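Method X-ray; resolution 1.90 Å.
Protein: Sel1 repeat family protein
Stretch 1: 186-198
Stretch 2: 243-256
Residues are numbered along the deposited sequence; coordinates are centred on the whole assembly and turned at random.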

ATOM      1  N   ALA A 186     -13.266   3.517  13.355  1.00  7.22           N
ATOM      2  CA  ALA A 186     -11.843   3.477  13.047  1.00  6.78           C
ATOM      3  C   ALA A 186     -11.294   2.068  13.209  1.00  6.92           C
ATOM      4  O   ALA A 186     -10.515   1.598  12.372  1.00  5.89           O
ATOM      5  CB  ALA A 186     -11.083   4.454  13.944  1.00  6.70           C
ATOM      6  N   LEU A 187     -11.707   1.377  14.274  1.00  5.48           N
ATOM      7  CA  LEU A 187     -11.235   0.019  14.518  1.00  7.80           C
ATOM      8  C   LEU A 187     -11.693  -0.940  13.428  1.00  8.23           C
ATOM      9  O   LEU A 187     -10.974  -1.888  13.097  1.00 10.87           O
ATOM     10  CB  LEU A 187     -11.719  -0.456  15.889  1.00  9.36           C
ATOM     11  CG  LEU A 187     -10.897  -1.524  16.611  1.00 12.59           C
ATOM     12  CD1 LEU A 187      -9.487  -1.030  16.904  1.00 10.05           C
ATOM     13  CD2 LEU A 187     -11.594  -1.939  17.896  1.00 11.67           C
ATOM     14  N   VAL A 188     -12.885  -0.719  12.868  1.00  8.52           N
ATOM     15  CA  VAL A 188     -13.363  -1.564  11.775  1.00  7.13           C
ATOM     16  C   VAL A 188     -12.418  -1.469  10.585  1.00  8.40           C
ATOM     17  O   VAL A 188     -12.056  -2.480   9.970  1.00 11.78           O
ATOM     18  CB  VAL A 188     -14.801  -1.176  11.384  1.00  8.68           C
ATOM     19  CG1 VAL A 188     -15.176  -1.794  10.035  1.00 10.86           C
ATOM     20  CG2 VAL A 188     -15.780  -1.605  12.464  1.00  9.44           C
ATOM     21  N   TYR A 189     -11.982  -0.250  10.261  1.00  8.58           N
ATOM     22  CA  TYR A 189     -11.166  -0.036   9.072  1.00  8.74           C
ATOM     23  C   TYR A 189      -9.711  -0.437   9.286  1.00  7.56           C
ATOM     24  O   TYR A 189      -9.054  -0.905   8.349  1.00  6.24           O
ATOM     25  CB  TYR A 189     -11.266   1.422   8.640  1.00  7.15           C
ATOM     26  CG  TYR A 189     -12.436   1.666   7.724  1.00  8.76           C
ATOM     27  CD1 TYR A 189     -13.407   2.609   8.029  1.00  9.23           C
ATOM     28  CD2 TYR A 189     -12.580   0.928   6.559  1.00  9.88           C
ATOM     29  CE1 TYR A 189     -14.482   2.823   7.179  1.00 11.73           C
ATOM     30  CE2 TYR A 189     -13.644   1.130   5.712  1.00  9.20           C
ATOM     31  CZ  TYR A 189     -14.588   2.079   6.021  1.00 11.78           C
ATOM     32  OH  TYR A 189     -15.638   2.268   5.162  1.00 13.24           O
ATOM     33  N   TYR A 190      -9.180  -0.236  10.495  1.00  5.67           N
ATOM     34  CA  TYR A 190      -7.857  -0.771  10.797  1.00  7.42           C
ATOM     35  C   TYR A 190      -7.842  -2.286  10.642  1.00  7.79           C
ATOM     36  O   TYR A 190      -6.867  -2.860  10.143  1.00  7.11           O
ATOM     37  CB  TYR A 190      -7.431  -0.387  12.214  1.00  6.48           C
ATOM     38  CG  TYR A 190      -6.942   1.037  12.392  1.00  6.09           C
ATOM     39  CD1 TYR A 190      -5.820   1.506  11.717  1.00  5.94           C
ATOM     40  CD2 TYR A 190      -7.592   1.902  13.257  1.00  6.76           C
ATOM     41  CE1 TYR A 190      -5.370   2.809  11.897  1.00  7.77           C
ATOM     42  CE2 TYR A 190      -7.156   3.200  13.438  1.00  6.24           C
ATOM     43  CZ  TYR A 190      -6.046   3.649  12.764  1.00  6.00           C
ATOM     44  OH  TYR A 190      -5.627   4.947  12.959  1.00  7.06           O
ATOM     45  N   GLN A 191      -8.923  -2.950  11.061  1.00  8.55           N
ATOM     46  CA  GLN A 191      -8.986  -4.403  10.946  1.00  9.80           C
ATOM     47  C   GLN A 191      -9.046  -4.835   9.487  1.00  7.58           C
ATOM     48  O   GLN A 191      -8.339  -5.763   9.077  1.00  5.04           O
ATOM     49  CB  GLN A 191     -10.188  -4.947  11.720  1.00  8.71           C
ATOM     50  CG  GLN A 191     -10.090  -6.447  11.987  1.00 11.89           C
ATOM     51  CD  GLN A 191     -11.402  -7.063  12.427  1.00 10.55           C
ATOM     52  OE1 GLN A 191     -12.476  -6.539  12.140  1.00 13.58           O
ATOM     53  NE2 GLN A 191     -11.320  -8.190  13.128  1.00 13.90           N
ATOM     54  N   VAL A 192      -9.885  -4.169   8.686  1.00  8.20           N
ATOM     55  CA  VAL A 192      -9.936  -4.457   7.252  1.00  6.89           C
ATOM     56  C   VAL A 192      -8.555  -4.302   6.632  1.00  7.09           C
ATOM     57  O   VAL A 192      -8.142  -5.102   5.781  1.00 10.07           O
ATOM     58  CB  VAL A 192     -10.971  -3.549   6.562  1.00  6.46           C
ATOM     59  CG1 VAL A 192     -10.769  -3.552   5.051  1.00  9.03           C
ATOM     60  CG2 VAL A 192     -12.378  -3.983   6.916  1.00  6.86           C
ATOM     61  N   SER A 193      -7.814  -3.280   7.064  1.00  6.61           N
ATOM     62  CA  SER A 193      -6.443  -3.092   6.600  1.00  7.57           C
ATOM     63  C   SER A 193      -5.587  -4.315   6.904  1.00  8.84           C
ATOM     64  O   SER A 193      -4.803  -4.756   6.055  1.00  8.18           O
ATOM     65  CB  SER A 193      -5.850  -1.841   7.247  1.00  6.69           C
ATOM     66  OG  SER A 193      -4.547  -1.578   6.761  1.00  6.62           O
ATOM     67  N   VAL A 194      -5.733  -4.882   8.103  1.00  8.84           N
ATOM     68  CA  VAL A 194      -4.975  -6.078   8.463  1.00  8.60           C
ATOM     69  C   VAL A 194      -5.309  -7.225   7.519  1.00  8.10           C
ATOM     70  O   VAL A 194      -4.415  -7.883   6.973  1.00 10.99           O
ATOM     71  CB  VAL A 194      -5.244  -6.465   9.928  1.00  8.13           C
ATOM     72  CG1 VAL A 194      -4.482  -7.731  10.283  1.00 12.49           C
ATOM     73  CG2 VAL A 194      -4.863  -5.327  10.852  1.00  7.77           C
ATOM     74  N   SER A 195      -6.603  -7.481   7.309  1.00  7.21           N
ATOM     75  CA  SER A 195      -7.024  -8.567   6.429  1.00 12.57           C
ATOM     76  C   SER A 195      -6.539  -8.392   4.996  1.00 11.84           C
ATOM     77  O   SER A 195      -6.593  -9.356   4.222  1.00 11.02           O
ATOM     78  CB  SER A 195      -8.549  -8.699   6.442  1.00 14.78           C
ATOM     79  OG  SER A 195      -9.178  -7.552   5.894  1.00 11.70           O
ATOM     80  N   GLN A 196      -6.065  -7.203   4.625  1.00 12.07           N
ATOM     81  CA  GLN A 196      -5.521  -6.939   3.301  1.00 10.42           C
ATOM     82  C   GLN A 196      -3.998  -6.925   3.281  1.00 12.53           C
ATOM     83  O   GLN A 196      -3.407  -6.499   2.283  1.00 13.81           O
ATOM     84  CB  GLN A 196      -6.051  -5.608   2.765  1.00 12.07           C
ATOM     85  CG  GLN A 196      -7.552  -5.550   2.577  1.00 11.62           C
ATOM     86  CD  GLN A 196      -8.049  -4.126   2.493  1.00 11.26           C
ATOM     87  OE1 GLN A 196      -7.355  -3.197   2.902  1.00 11.36           O
ATOM     88  NE2 GLN A 196      -9.252  -3.944   1.963  1.00 12.64           N
ATOM     89  N   GLY A 197      -3.351  -7.391   4.346  1.00  9.97           N
ATOM     90  CA  GLY A 197      -1.907  -7.345   4.423  1.00  9.77           C
ATOM     91  C   GLY A 197      -1.350  -6.116   5.098  1.00  8.66           C
ATOM     92  O   GLY A 197      -0.157  -5.828   4.948  1.00  7.08           O
ATOM     93  N   GLY A 198      -2.173  -5.377   5.834  1.00 10.08           N
ATOM     94  CA  GLY A 198      -1.712  -4.181   6.505  1.00  9.99           C
ATOM     95  C   GLY A 198      -0.777  -4.460   7.661  1.00 10.04           C
ATOM     96  O   GLY A 198      -1.202  -4.957   8.707  1.00 10.36           O
ATOM     97  N   ASP A 243       3.266 -10.525   1.461  1.00 19.13           N
ATOM     98  CA  ASP A 243       2.282 -10.876   0.448  1.00 19.49           C
ATOM     99  C   ASP A 243       1.122 -11.691   0.992  1.00 15.57           C
ATOM    100  O   ASP A 243       0.151 -11.921   0.263  1.00 14.94           O
ATOM    101  CB  ASP A 243       2.954 -11.640  -0.691  1.00 18.98           C
ATOM    102  CG  ASP A 243       3.614 -10.716  -1.687  1.00 24.03           C
ATOM    103  OD1 ASP A 243       2.888 -10.130  -2.518  1.00 28.74           O
ATOM    104  OD2 ASP A 243       4.851 -10.561  -1.632  1.00 27.70           O
ATOM    105  N   LEU A 244       1.193 -12.127   2.242  1.00 16.03           N
ATOM    106  CA  LEU A 244       0.103 -12.886   2.823  1.00 13.12           C
ATOM    107  C   LEU A 244      -1.107 -11.998   3.039  1.00 15.09           C
ATOM    108  O   LEU A 244      -1.009 -10.773   3.158  1.00 13.47           O
ATOM    109  CB  LEU A 244       0.509 -13.456   4.168  1.00 16.48           C
ATOM    110  CG  LEU A 244       1.675 -14.405   4.105  1.00 20.25           C
ATOM    111  CD1 LEU A 244       2.463 -14.082   5.317  1.00 17.01           C
ATOM    112  CD2 LEU A 244       1.155 -15.830   4.174  1.00 13.51           C
ATOM    113  N   ARG A 245      -2.256 -12.647   3.137  1.00 13.16           N
ATOM    114  CA  ARG A 245      -3.515 -12.003   3.438  1.00 15.40           C
ATOM    115  C   ARG A 245      -4.182 -12.786   4.559  1.00 17.95           C
ATOM    116  O   ARG A 245      -3.675 -13.819   5.009  1.00 16.17           O
ATOM    117  CB  ARG A 245      -4.388 -11.914   2.181  1.00 13.66           C
ATOM    118  CG  ARG A 245      -3.752 -11.082   1.072  1.00 15.88           C
ATOM    119  CD  ARG A 245      -3.438  -9.673   1.573  1.00 16.86           C
ATOM    120  NE  ARG A 245      -2.747  -8.846   0.585  1.00 18.52           N
ATOM    121  CZ  ARG A 245      -1.469  -8.478   0.668  1.00 15.71           C
ATOM    122  NH1 ARG A 245      -0.723  -8.864   1.692  1.00 13.91           N
ATOM    123  NH2 ARG A 245      -0.934  -7.720  -0.280  1.00 18.29           N
ATOM    124  N   PHE A 246      -5.315 -12.276   5.036  1.00 14.96           N
ATOM    125  CA  PHE A 246      -6.017 -12.856   6.182  1.00 14.68           C
ATOM    126  C   PHE A 246      -7.513 -12.733   5.937  1.00 16.64           C
ATOM    127  O   PHE A 246      -8.198 -11.900   6.542  1.00 12.35           O
ATOM    128  CB  PHE A 246      -5.582 -12.171   7.480  1.00 12.80           C
ATOM    129  CG  PHE A 246      -4.106 -12.279   7.743  1.00 11.33           C
ATOM    130  CD1 PHE A 246      -3.225 -11.335   7.239  1.00  9.49           C
ATOM    131  CD2 PHE A 246      -3.597 -13.344   8.465  1.00 10.65           C
ATOM    132  CE1 PHE A 246      -1.871 -11.445   7.460  1.00 12.10           C
ATOM    133  CE2 PHE A 246      -2.242 -13.459   8.692  1.00 11.70           C
ATOM    134  CZ  PHE A 246      -1.376 -12.510   8.191  1.00 12.83           C
ATOM    135  N   PRO A 247      -8.057 -13.563   5.043  1.00 18.39           N
ATOM    136  CA  PRO A 247      -9.454 -13.384   4.615  1.00 16.30           C
ATOM    137  C   PRO A 247     -10.488 -13.809   5.647  1.00 15.39           C
ATOM    138  O   PRO A 247     -11.678 -13.542   5.440  1.00 17.43           O
ATOM    139  CB  PRO A 247      -9.553 -14.256   3.351  1.00 17.07           C
ATOM    140  CG  PRO A 247      -8.133 -14.651   3.013  1.00 14.21           C
ATOM    141  CD  PRO A 247      -7.396 -14.651   4.308  1.00 14.03           C
ATOM    142  N   ASN A 248     -10.086 -14.456   6.739  1.00 16.22           N
ATOM    143  CA  ASN A 248     -11.015 -14.863   7.783  1.00 14.64           C
ATOM    144  C   ASN A 248     -10.902 -14.011   9.039  1.00 15.12           C
ATOM    145  O   ASN A 248     -11.639 -14.252   9.999  1.00 14.93           O
ATOM    146  CB  ASN A 248     -10.799 -16.340   8.134  1.00 18.27           C
ATOM    147  CG  ASN A 248     -11.139 -17.269   6.979  1.00 19.14           C
ATOM    148  OD1 ASN A 248     -12.303 -17.615   6.768  1.00 17.33           O
ATOM    149  ND2 ASN A 248     -10.121 -17.677   6.228  1.00 15.43           N
ATOM    150  N   LEU A 249     -10.015 -13.012   9.044  1.00 16.79           N
ATOM    151  CA  LEU A 249      -9.733 -12.237  10.252  1.00 15.35           C
ATOM    152  C   LEU A 249     -10.988 -11.567  10.798  1.00 12.98           C
ATOM    153  O   LEU A 249     -11.250 -11.604  12.007  1.00 12.97           O
ATOM    154  CB  LEU A 249      -8.656 -11.194   9.945  1.00 15.76           C
ATOM    155  CG  LEU A 249      -7.746 -10.622  11.040  1.00 17.12           C
ATOM    156  CD1 LEU A 249      -7.790  -9.110  10.986  1.00 12.40           C
ATOM    157  CD2 LEU A 249      -8.089 -11.125  12.438  1.00 14.70           C
ATOM    158  N   ILE A 250     -11.773 -10.940   9.921  1.00 12.20           N
ATOM    159  CA  ILE A 250     -12.962 -10.219  10.370  1.00 16.70           C
ATOM    160  C   ILE A 250     -13.929 -11.171  11.062  1.00 16.69           C
ATOM    161  O   ILE A 250     -14.460 -10.875  12.140  1.00 17.14           O
ATOM    162  CB  ILE A 250     -13.633  -9.496   9.189  1.00 14.03           C
ATOM    163  CG1 ILE A 250     -12.954  -8.153   8.918  1.00 14.24           C
ATOM    164  CG2 ILE A 250     -15.110  -9.280   9.463  1.00 18.80           C
ATOM    165  CD1 ILE A 250     -11.664  -8.261   8.150  1.00 11.99           C
ATOM    166  N   GLU A 251     -14.164 -12.337  10.457  1.00 17.98           N
ATOM    167  CA  GLU A 251     -15.119 -13.288  11.014  1.00 20.07           C
ATOM    168  C   GLU A 251     -14.557 -14.011  12.233  1.00 17.14           C
ATOM    169  O   GLU A 251     -15.291 -14.284  13.189  1.00 18.88           O
ATOM    170  CB  GLU A 251     -15.533 -14.296   9.941  1.00 20.66           C
ATOM    171  CG  GLU A 251     -16.448 -15.400  10.442  1.00 23.92           C
ATOM    172  CD  GLU A 251     -16.218 -16.717   9.724  1.00 25.55           C
ATOM    173  OE1 GLU A 251     -15.367 -16.757   8.809  1.00 28.21           O
ATOM    174  OE2 GLU A 251     -16.889 -17.710  10.076  1.00 29.17           O
ATOM    175  N   ASP A 252     -13.258 -14.325  12.222  1.00 16.45           N
ATOM    176  CA  ASP A 252     -12.682 -15.098  13.317  1.00 18.04           C
ATOM    177  C   ASP A 252     -12.622 -14.301  14.616  1.00 18.41           C
ATOM    178  O   ASP A 252     -12.719 -14.886  15.702  1.00 18.02           O
ATOM    179  CB  ASP A 252     -11.284 -15.587  12.940  1.00 16.46           C
ATOM    180  CG  ASP A 252     -11.313 -16.766  11.983  1.00 19.94           C
ATOM    181  OD1 ASP A 252     -10.228 -17.166  11.515  1.00 21.30           O
ATOM    182  OD2 ASP A 252     -12.410 -17.291  11.696  1.00 20.51           O
ATOM    183  N   TYR A 253     -12.457 -12.981  14.536  1.00 17.29           N
ATOM    184  CA  TYR A 253     -12.317 -12.134  15.721  1.00 19.86           C
ATOM    185  C   TYR A 253     -13.143 -10.864  15.559  1.00 18.04           C
ATOM    186  O   TYR A 253     -12.615  -9.802  15.221  1.00 16.14           O
ATOM    187  CB  TYR A 253     -10.849 -11.776  15.972  1.00 18.45           C
ATOM    188  CG  TYR A 253      -9.936 -12.966  16.120  1.00 18.63           C
ATOM    189  CD1 TYR A 253      -9.746 -13.570  17.356  1.00 19.09           C
ATOM    190  CD2 TYR A 253      -9.255 -13.480  15.025  1.00 19.57           C
ATOM    191  CE1 TYR A 253      -8.909 -14.656  17.495  1.00 19.44           C
ATOM    192  CE2 TYR A 253      -8.418 -14.564  15.155  1.00 18.25           C
ATOM    193  CZ  TYR A 253      -8.249 -15.149  16.391  1.00 16.71           C
ATOM    194  OH  TYR A 253      -7.410 -16.232  16.530  1.00 21.28           O
ATOM    195  N   PRO A 254     -14.450 -10.947  15.798  1.00 22.12           N
ATOM    196  CA  PRO A 254     -15.262  -9.720  15.782  1.00 20.81           C
ATOM    197  C   PRO A 254     -14.762  -8.733  16.826  1.00 20.91           C
ATOM    198  O   PRO A 254     -14.357  -9.111  17.925  1.00 14.14           O
ATOM    199  CB  PRO A 254     -16.677 -10.224  16.099  1.00 21.04           C
ATOM    200  CG  PRO A 254     -16.495 -11.598  16.666  1.00 25.17           C
ATOM    201  CD  PRO A 254     -15.264 -12.150  16.021  1.00 19.31           C
ATOM    202  N   LEU A 255     -14.776  -7.454  16.461  1.00 20.54           N
ATOM    203  CA  LEU A 255     -14.163  -6.440  17.304  1.00 20.33           C
ATOM    204  C   LEU A 255     -14.994  -6.217  18.566  1.00 18.36           C
ATOM    205  O   LEU A 255     -16.228  -6.211  18.507  1.00 18.19           O
ATOM    206  CB  LEU A 255     -14.007  -5.129  16.537  1.00 18.15           C
ATOM    207  CG  LEU A 255     -12.990  -5.191  15.396  1.00 16.30           C
ATOM    208  CD1 LEU A 255     -13.183  -4.028  14.440  1.00 16.09           C
ATOM    209  CD2 LEU A 255     -11.571  -5.219  15.945  1.00 13.68           C
ATOM    210  N   PRO A 256     -14.352  -6.031  19.715  1.00 17.94           N
ATOM    211  CA  PRO A 256     -15.093  -5.822  20.960  1.00 16.07           C
ATOM    212  C   PRO A 256     -15.842  -4.505  20.930  1.00 18.50           C
ATOM    213  O   PRO A 256     -15.509  -3.605  20.143  1.00 15.68           O
ATOM    214  CB  PRO A 256     -13.989  -5.805  22.027  1.00 16.02           C
ATOM    215  CG  PRO A 256     -12.773  -5.366  21.294  1.00 17.77           C
ATOM    216  CD  PRO A 256     -12.895  -5.973  19.921  1.00 15.49           C
TER
HETATM  217  O   HOH W   1     -14.844  -7.390  13.827  1.00 21.22           O

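Helix meets irregular chain here. Stretch 1 enters already helical at Ala 186; stretch 2 is mostly loop, with a type I turn from Phe 246 to Leu 249 leading into one short helix, Leu 249 to Asp 252. The backbones come closest at Ser 195 and Phe 246, 4.4 Å between their CA atoms, and there Phe 246 N donates to Ser 195 O (3.3 Å, nearly straight). Earlier along the helix, the CA atoms of Val 188 and Leu 255 stand 7.4 Å apart, leaving room for side chains. The stretches bury 709 Å² between them, with Gln 191 and Leu 255 the most covered.

Gln 191 fills the middle. Extended with chi1 and chi2 both t, it points toward stretch 2, and its amide serves both polarities: Gln 191 NE2 donates to Tyr 253 O at 2.9 Å, a carbonyl just past the short helix, while Gln 191 OE1 accepts from water 1 (O), 3.0 Å away, which in turn accepts from Leu 255 N at 2.6 Å. The buried glutamine meets one loop carbonyl directly and one loop N-H through water, which a purely apolar side chain could not.

Apolar contacts flank it along the helix. Leu 255 reaches Leu 187 (CD2 to CG, 3.8 Å) and Val 188 (CD1 to CG2, 4.1 Å); Leu 249 CD1 meets Val 194 CG1 at 3.7 Å. At Ser 195 the approach is tight: its CB lies 3.2 Å from Phe 246 O, and its OG donates back to Val 192 O (2.7 Å), with Ile 250 CD1 packing against that OG at 3.4 Å.

Past Ser 195, Gly 197 has phi/psi of 93/16, angles that by themselves call for glycine. A CB would also fall 2.0 Å from Arg 245 NH1. Gln 196 O lies over one face of the Arg 245 guanidinium. Within stretch 2, Arg 245 NH1 donates to Leu 244 O (2.4 Å, very short).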